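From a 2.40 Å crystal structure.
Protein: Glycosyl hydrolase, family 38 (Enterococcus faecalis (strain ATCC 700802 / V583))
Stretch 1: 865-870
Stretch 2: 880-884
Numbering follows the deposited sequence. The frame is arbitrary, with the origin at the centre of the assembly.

Stretch 1 865-870: PATCLT
Stretch 2 880-884: AIEVD

No hydrogen bond joins the two stretches; the contact, 263 Å² summed over both sides, rests on apolar packing and van der Waals contact of methyls with backbone carbonyl oxygens. Stretch 2 has no regular helix or strand; stretch 1 has a weakly bonded strand at about 868-870. Ala-880 (phi/psi -76/152) points CA-to-CB sideways and makes no contact. Ile-881 (-118/134; sideways; chi1 -73°, m; chi2 85°, p) meets Leu-869, whose CB points toward stretch 2 and whose chi1 of -61° (m) and chi2 of -179° (t) carry Leu-869 CD1 to 3.6 Å from Ile-881 CG2 and 3.5 Å from Ile-881 O. Glu-882 is extended (-59/143); its CA-to-CB bond points away (chi1 -56°, chi2 -67°, both m; chi3 -75°), and its backbone makes the contact: Glu-882 O lies 3.3 Å from Leu-869 CD1.

At Val-883 (sideways) the backbone turns (-66/-24). Its CA is 5.9 Å from Cys-868 CA, which sets the register; the stretches run roughly antiparallel. With chi1 at -63° (m), Val-883 CG1 lies 3.6 Å from Ala-866 O, 4.0 Å from Ala-866 CB, 3.8 Å from Cys-868 CA and 4.3 Å from Leu-869 CG. This one methyl touches all three residues. From Pro-865 to Thr-870, phi/psi run -72/172, -73/156, -77/-48, -162/156, -88/138, -125/173. Thr-867 (chi1 -47°, m) and Cys-868 (65°, p) direct CB away; Thr-870 has chi1 68° (p). Asp-884 (-96/5; chi1 50°, p; chi2 23°) makes no contact.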

# COMPACT_ATOMS: atom_id res chain seq x y z
N PRO A 865 26.03 -18.17 32.58
CA PRO A 865 25.09 -19.10 31.95
C PRO A 865 23.68 -18.55 31.95
O PRO A 865 23.37 -17.53 32.56
CB PRO A 865 25.21 -20.35 32.83
CG PRO A 865 25.61 -19.83 34.16
CD PRO A 865 26.50 -18.65 33.89
N ALA A 866 22.80 -19.27 31.24
CA ALA A 866 21.41 -18.86 31.14
C ALA A 866 20.68 -19.12 32.45
O ALA A 866 21.07 -19.96 33.27
CB ALA A 866 20.72 -19.60 30.00
N THR A 867 19.60 -18.37 32.66
CA THR A 867 18.81 -18.53 33.87
C THR A 867 17.93 -19.77 33.81
O THR A 867 17.91 -20.57 34.75
CB THR A 867 17.94 -17.29 34.10
OG1 THR A 867 18.74 -16.11 33.93
CG2 THR A 867 17.36 -17.30 35.51
N CYS A 868 17.22 -19.95 32.70
CA CYS A 868 16.33 -21.09 32.55
C CYS A 868 16.00 -21.27 31.07
O CYS A 868 16.09 -20.33 30.28
CB CYS A 868 15.04 -20.91 33.36
SG CYS A 868 14.00 -19.54 32.79
N LEU A 869 15.63 -22.50 30.72
CA LEU A 869 15.14 -22.79 29.38
C LEU A 869 13.63 -22.57 29.34
O LEU A 869 12.91 -22.93 30.28
CB LEU A 869 15.48 -24.22 28.98
CG LEU A 869 16.97 -24.55 28.93
CD1 LEU A 869 17.20 -25.98 28.49
CD2 LEU A 869 17.69 -23.58 28.01
N THR A 870 13.16 -21.97 28.25
CA THR A 870 11.76 -21.58 28.13
C THR A 870 11.15 -22.19 26.87
O THR A 870 11.83 -22.80 26.05
CB THR A 870 11.62 -20.05 28.08
OG1 THR A 870 12.18 -19.55 26.86
CG2 THR A 870 12.32 -19.41 29.27
N ALA A 880 10.98 -28.05 34.24
CA ALA A 880 12.16 -27.36 33.75
C ALA A 880 13.20 -28.34 33.23
O ALA A 880 13.28 -29.49 33.67
CB ALA A 880 12.77 -26.49 34.84
N ILE A 881 14.01 -27.87 32.28
CA ILE A 881 15.15 -28.61 31.76
C ILE A 881 16.40 -27.80 32.08
O ILE A 881 16.42 -26.57 31.89
CB ILE A 881 15.04 -28.87 30.25
CG1 ILE A 881 13.98 -29.94 29.96
CG2 ILE A 881 16.38 -29.30 29.66
CD1 ILE A 881 12.56 -29.41 29.87
N GLU A 882 17.44 -28.47 32.58
CA GLU A 882 18.67 -27.79 32.97
C GLU A 882 19.28 -27.07 31.77
O GLU A 882 19.23 -27.55 30.64
CB GLU A 882 19.66 -28.80 33.54
CG GLU A 882 19.12 -29.60 34.72
CD GLU A 882 18.87 -28.75 35.94
OE1 GLU A 882 19.86 -28.38 36.61
OE2 GLU A 882 17.70 -28.44 36.24
N VAL A 883 19.85 -25.89 32.04
CA VAL A 883 20.44 -25.09 30.97
C VAL A 883 21.66 -25.78 30.36
O VAL A 883 22.00 -25.50 29.20
CB VAL A 883 20.81 -23.69 31.49
CG1 VAL A 883 19.56 -22.95 31.95
CG2 VAL A 883 21.83 -23.79 32.62
N ASP A 884 22.32 -26.66 31.10
CA ASP A 884 23.46 -27.41 30.59
C ASP A 884 23.08 -28.79 30.06
O ASP A 884 23.97 -29.56 29.69
CB ASP A 884 24.54 -27.54 31.67
CG ASP A 884 23.98 -28.04 32.99
OD1 ASP A 884 22.91 -28.68 33.00
OD2 ASP A 884 24.63 -27.80 34.03